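Local coordinates for OsmC family protein (Rhodothermus marinus, PDB 5CML) that probably hydrolyses carboxyl esters with its alpha/beta-hydrolase domain, the part crystallised here, which the full-length thermophile protein carries together with an OsmC domain, at residues A[1-12]-A[16-28]. Sequence-based numbering, arbitrary orientation.
Sequences MQIKTVTFENNR and LAARLDLPVDTQP
Phe8 and Leu16 close the turn end of an antiparallel beta hairpin, strand 2-9 against strand 15-22, at the outer edge of the main sheet of the alpha/beta-hydrolase fold. The packing is tight on the face bearing Val6, Phe8, Leu16, Ala18 and Leu20. Phe8 CG stands between the backbone N and the carbonyl carbon (chi1 54°), which tips the ring toward the partner strand: Leu16 CB sits over one face, 4.1 Å from the ring centroid in a CH-pi contact, while Ala18 CB meets the ring edge, 4.0 Å from Phe8 CE1. The small methyl of Ala18 lies between this edge and Val6, whose CG2 is 3.8 Å from Ala18 CB, so a short side chain suits the place; beta-branched Val6 suits a strand and also sends CG1 to Leu20 CB. Helix 85-98 packs on the Val6, Phe8 and Leu16 end of this face, where the Phe94 ring meets that of Phe8. Were Phe8 an alanine, the ring that Leu16 CB and Ala18 CB pack on would be lost, which is likely to leave a gap under helix 85-98.

The face of Thr5, Thr7, Ala17 and Arg19 is looser and largely solvent-exposed. Here the Arg19 chain kinks twice along its length, bringing NH1 2.7 Å from Thr5 OG1, in a hydrogen bond bent to 131° at the hydrogen, and lays its guanidinium under Ile3 CG2, 3.5 Å above the plane. Farther along, Asp21 is buried: Met1 CE approaches its OD2 at 3.5 Å, but that oxygen is held by Ser51 and by a salt bridge to Arg63 of the neighbouring strand. Eight backbone hydrogen bonds pair Gln2, Lys4, Val6 and Phe8 with Leu22, Leu20, Ala18 and Leu16. The chemistry thus implies an apolar, sheltered patch at Val6, Phe8, Leu16 and Ala18, backed by a mostly exposed face on which buried Asp21, its charge met by Arg63, is the exception.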
loop_
_atom_site.group_PDB
_atom_site.type_symbol
_atom_site.label_atom_id
_atom_site.label_comp_id
_atom_site.label_asym_id
_atom_site.label_seq_id
_atom_site.Cartn_x
_atom_site.Cartn_y
_atom_site.Cartn_z
ATOM N N MET A 1 -19.172 9.343 5.389
ATOM C CA MET A 1 -18.155 9.167 4.309
ATOM C C MET A 1 -18.679 9.690 2.985
ATOM O O MET A 1 -19.838 9.474 2.642
ATOM C CB MET A 1 -17.783 7.694 4.181
ATOM C CG MET A 1 -16.860 7.331 3.050
ATOM S SD MET A 1 -16.782 5.521 2.983
ATOM C CE MET A 1 -15.091 5.176 2.476
ATOM N N GLN A 2 -17.832 10.406 2.252
ATOM C CA GLN A 2 -18.125 10.785 0.874
ATOM C C GLN A 2 -16.991 10.250 -0.006
ATOM O O GLN A 2 -15.854 10.417 0.347
ATOM C CB GLN A 2 -18.230 12.300 0.714
ATOM C CG GLN A 2 -18.327 12.706 -0.724
ATOM C CD GLN A 2 -18.627 14.178 -0.919
ATOM O OE1 GLN A 2 -18.380 14.999 -0.041
ATOM N NE2 GLN A 2 -19.146 14.518 -2.098
ATOM N N ILE A 3 -17.305 9.635 -1.141
ATOM C CA ILE A 3 -16.276 9.132 -2.058
ATOM C C ILE A 3 -16.233 9.978 -3.322
ATOM O O ILE A 3 -17.277 10.267 -3.924
ATOM C CB ILE A 3 -16.535 7.677 -2.431
ATOM C CG1 ILE A 3 -16.563 6.804 -1.169
ATOM C CG2 ILE A 3 -15.475 7.178 -3.425
ATOM C CD1 ILE A 3 -16.963 5.371 -1.443
ATOM N N LYS A 4 -15.018 10.364 -3.715
ATOM C CA LYS A 4 -14.784 11.172 -4.910
ATOM C C LYS A 4 -13.750 10.552 -5.839
ATOM O O LYS A 4 -12.778 9.981 -5.390
ATOM C CB LYS A 4 -14.302 12.581 -4.546
ATOM C CG LYS A 4 -15.265 13.377 -3.697
ATOM C CD LYS A 4 -14.793 14.822 -3.565
ATOM C CE LYS A 4 -15.809 15.662 -2.831
ATOM N NZ LYS A 4 -15.325 17.053 -2.703
ATOM N N THR A 5 -13.945 10.724 -7.142
ATOM C CA THR A 5 -12.930 10.375 -8.121
ATOM C C THR A 5 -12.007 11.573 -8.294
ATOM O O THR A 5 -12.471 12.705 -8.359
ATOM C CB THR A 5 -13.548 9.974 -9.458
ATOM O OG1 THR A 5 -14.321 8.785 -9.273
ATOM C CG2 THR A 5 -12.473 9.701 -10.494
ATOM N N VAL A 6 -10.698 11.310 -8.304
ATOM C CA VAL A 6 -9.706 12.341 -8.506
ATOM C C VAL A 6 -8.782 11.942 -9.623
ATOM O O VAL A 6 -8.630 10.766 -9.944
ATOM C CB VAL A 6 -8.866 12.634 -7.240
ATOM C CG1 VAL A 6 -9.773 13.006 -6.078
ATOM C CG2 VAL A 6 -7.941 11.479 -6.892
ATOM N N THR A 7 -8.166 12.947 -10.213
ATOM C CA THR A 7 -7.183 12.741 -11.258
ATOM C C THR A 7 -5.970 13.617 -10.979
ATOM O O THR A 7 -6.086 14.705 -10.432
ATOM C CB THR A 7 -7.769 13.051 -12.650
ATOM O OG1 THR A 7 -8.942 12.256 -12.859
ATOM C CG2 THR A 7 -6.801 12.691 -13.693
ATOM N N PHE A 8 -4.799 13.116 -11.335
ATOM C CA PHE A 8 -3.573 13.877 -11.194
ATOM C C PHE A 8 -2.549 13.340 -12.155
ATOM O O PHE A 8 -2.730 12.266 -12.725
ATOM C CB PHE A 8 -3.023 13.828 -9.770
ATOM C CG PHE A 8 -2.825 12.431 -9.243
ATOM C CD1 PHE A 8 -3.861 11.751 -8.641
ATOM C CD2 PHE A 8 -1.593 11.794 -9.381
ATOM C CE1 PHE A 8 -3.681 10.464 -8.162
ATOM C CE2 PHE A 8 -1.406 10.515 -8.916
ATOM C CZ PHE A 8 -2.461 9.842 -8.299
ATOM N N GLU A 9 -1.473 14.095 -12.331
ATOM C CA GLU A 9 -0.437 13.734 -13.290
ATOM C C GLU A 9 0.850 13.309 -12.613
ATOM O O GLU A 9 1.145 13.752 -11.508
ATOM C CB GLU A 9 -0.151 14.904 -14.223
ATOM C CG GLU A 9 -1.262 15.169 -15.209
ATOM C CD GLU A 9 -0.899 16.243 -16.216
ATOM O OE1 GLU A 9 0.302 16.586 -16.328
ATOM O OE2 GLU A 9 -1.821 16.745 -16.892
ATOM N N ASN A 10 1.619 12.450 -13.275
ATOM C CA ASN A 10 2.962 12.164 -12.804
ATOM C C ASN A 10 3.926 13.105 -13.515
ATOM O O ASN A 10 3.504 14.027 -14.245
ATOM C CB ASN A 10 3.337 10.680 -13.000
ATOM C CG ASN A 10 3.294 10.236 -14.445
ATOM O OD1 ASN A 10 3.356 11.050 -15.365
ATOM N ND2 ASN A 10 3.190 8.921 -14.649
ATOM N N ASN A 11 5.216 12.910 -13.291
ATOM C CA ASN A 11 6.184 13.872 -13.792
ATOM C C ASN A 11 6.439 13.725 -15.306
ATOM O O ASN A 11 7.181 14.518 -15.891
ATOM C CB ASN A 11 7.486 13.768 -12.983
ATOM C CG ASN A 11 8.123 12.408 -13.054
ATOM O OD1 ASN A 11 7.905 11.656 -13.998
ATOM N ND2 ASN A 11 8.915 12.073 -12.040
ATOM N N ARG A 12 5.792 12.742 -15.933
ATOM C CA ARG A 12 5.788 12.607 -17.394
ATOM C C ARG A 12 4.492 13.118 -18.018
ATOM O O ARG A 12 4.273 12.992 -19.229
ATOM C CB ARG A 12 6.002 11.154 -17.794
ATOM C CG ARG A 12 7.317 10.596 -17.298
ATOM C CD ARG A 12 7.672 9.282 -17.972
ATOM N NE ARG A 12 8.899 8.713 -17.421
ATOM C CZ ARG A 12 10.123 9.183 -17.652
ATOM N NH1 ARG A 12 10.307 10.247 -18.429
ATOM N NH2 ARG A 12 11.171 8.589 -17.096
ATOM N N LEU A 16 -3.267 9.994 -14.081
ATOM C CA LEU A 16 -3.551 8.895 -13.166
ATOM C C LEU A 16 -4.887 9.147 -12.485
ATOM O O LEU A 16 -5.260 10.295 -12.260
ATOM C CB LEU A 16 -2.423 8.766 -12.134
ATOM C CG LEU A 16 -1.025 8.513 -12.711
ATOM C CD1 LEU A 16 0.061 8.879 -11.732
ATOM C CD2 LEU A 16 -0.911 7.053 -13.094
ATOM N N ALA A 17 -5.620 8.080 -12.170
ATOM C CA ALA A 17 -6.892 8.222 -11.459
ATOM C C ALA A 17 -6.805 7.537 -10.114
ATOM O O ALA A 17 -6.061 6.571 -9.933
ATOM C CB ALA A 17 -8.035 7.644 -12.264
ATOM N N ALA A 18 -7.590 8.039 -9.171
ATOM C CA ALA A 18 -7.656 7.449 -7.851
ATOM C C ALA A 18 -9.012 7.779 -7.255
ATOM O O ALA A 18 -9.804 8.494 -7.860
ATOM C CB ALA A 18 -6.530 7.965 -6.976
ATOM N N ARG A 19 -9.279 7.223 -6.087
ATOM C CA ARG A 19 -10.515 7.486 -5.363
ATOM C C ARG A 19 -10.149 8.075 -4.010
ATOM O O ARG A 19 -9.251 7.574 -3.344
ATOM C CB ARG A 19 -11.339 6.203 -5.190
ATOM C CG ARG A 19 -11.798 5.587 -6.500
ATOM C CD ARG A 19 -12.977 6.323 -7.090
ATOM N NE ARG A 19 -14.227 5.676 -6.706
ATOM C CZ ARG A 19 -15.439 6.218 -6.831
ATOM N NH1 ARG A 19 -15.585 7.441 -7.325
ATOM N NH2 ARG A 19 -16.510 5.532 -6.445
ATOM N N LEU A 20 -10.826 9.158 -3.643
ATOM C CA LEU A 20 -10.597 9.844 -2.385
ATOM C C LEU A 20 -11.823 9.683 -1.492
ATOM O O LEU A 20 -12.918 10.105 -1.847
ATOM C CB LEU A 20 -10.297 11.329 -2.631
ATOM C CG LEU A 20 -10.092 12.177 -1.382
ATOM C CD1 LEU A 20 -8.887 11.705 -0.600
ATOM C CD2 LEU A 20 -9.962 13.643 -1.767
ATOM N N ASP A 21 -11.628 9.032 -0.356
ATOM C CA ASP A 21 -12.696 8.759 0.597
ATOM C C ASP A 21 -12.562 9.740 1.752
ATOM O O ASP A 21 -11.501 9.808 2.388
ATOM C CB ASP A 21 -12.600 7.320 1.117
ATOM C CG ASP A 21 -12.766 6.268 0.022
ATOM O OD1 ASP A 21 -13.261 6.573 -1.073
ATOM O OD2 ASP A 21 -12.406 5.099 0.264
ATOM N N LEU A 22 -13.595 10.552 1.969
ATOM C CA LEU A 22 -13.543 11.638 2.934
ATOM C C LEU A 22 -14.418 11.331 4.147
ATOM O O LEU A 22 -15.478 10.730 3.999
ATOM C CB LEU A 22 -14.013 12.933 2.274
ATOM C CG LEU A 22 -13.125 13.423 1.119
ATOM C CD1 LEU A 22 -13.853 14.429 0.297
ATOM C CD2 LEU A 22 -11.818 14.016 1.634
ATOM N N PRO A 23 -13.994 11.758 5.348
ATOM C CA PRO A 23 -14.798 11.501 6.545
ATOM C C PRO A 23 -15.877 12.574 6.723
ATOM O O PRO A 23 -15.882 13.574 5.978
ATOM C CB PRO A 23 -13.771 11.581 7.660
ATOM C CG PRO A 23 -12.843 12.597 7.217
ATOM C CD PRO A 23 -12.727 12.419 5.705
ATOM N N VAL A 24 -16.728 12.398 7.729
ATOM C CA VAL A 24 -17.679 13.434 8.132
ATOM C C VAL A 24 -16.959 14.672 8.679
ATOM O O VAL A 24 -17.387 15.809 8.432
ATOM C CB VAL A 24 -18.671 12.859 9.190
ATOM C CG1 VAL A 24 -19.563 13.920 9.783
ATOM C CG2 VAL A 24 -19.517 11.823 8.529
ATOM N N ASP A 25 -15.896 14.452 9.443
ATOM C CA ASP A 25 -15.056 15.533 9.940
ATOM C C ASP A 25 -14.693 16.491 8.791
ATOM O O ASP A 25 -14.129 16.062 7.792
ATOM C CB ASP A 25 -13.757 14.989 10.564
ATOM C CG ASP A 25 -13.969 13.761 11.487
ATOM O OD1 ASP A 25 -13.347 13.746 12.584
ATOM O OD2 ASP A 25 -14.691 12.794 11.114
ATOM N N THR A 26 -15.016 17.778 8.916
ATOM C CA THR A 26 -14.598 18.734 7.895
ATOM C C THR A 26 -13.078 18.766 7.753
ATOM O O THR A 26 -12.556 18.815 6.630
ATOM C CB THR A 26 -15.125 20.154 8.206
ATOM O OG1 THR A 26 -14.786 20.519 9.555
ATOM C CG2 THR A 26 -16.601 20.178 8.070
ATOM N N GLN A 27 -12.374 18.719 8.882
ATOM C CA GLN A 27 -10.916 18.545 8.875
ATOM C C GLN A 27 -10.566 17.117 9.275
ATOM O O GLN A 27 -10.769 16.729 10.422
ATOM C CB GLN A 27 -10.228 19.522 9.833
ATOM C CG GLN A 27 -8.693 19.423 9.790
ATOM C CD GLN A 27 -8.113 19.731 8.411
ATOM O OE1 GLN A 27 -7.218 19.034 7.919
ATOM N NE2 GLN A 27 -8.612 20.786 7.788
ATOM N N PRO A 28 -10.035 16.323 8.333
ATOM C CA PRO A 28 -9.672 14.943 8.691
ATOM C C PRO A 28 -8.560 14.890 9.714
ATOM O O PRO A 28 -7.715 15.800 9.761
ATOM C CB PRO A 28 -9.210 14.340 7.353
ATOM C CG PRO A 28 -9.889 15.201 6.312
ATOM C CD PRO A 28 -9.904 16.574 6.889
#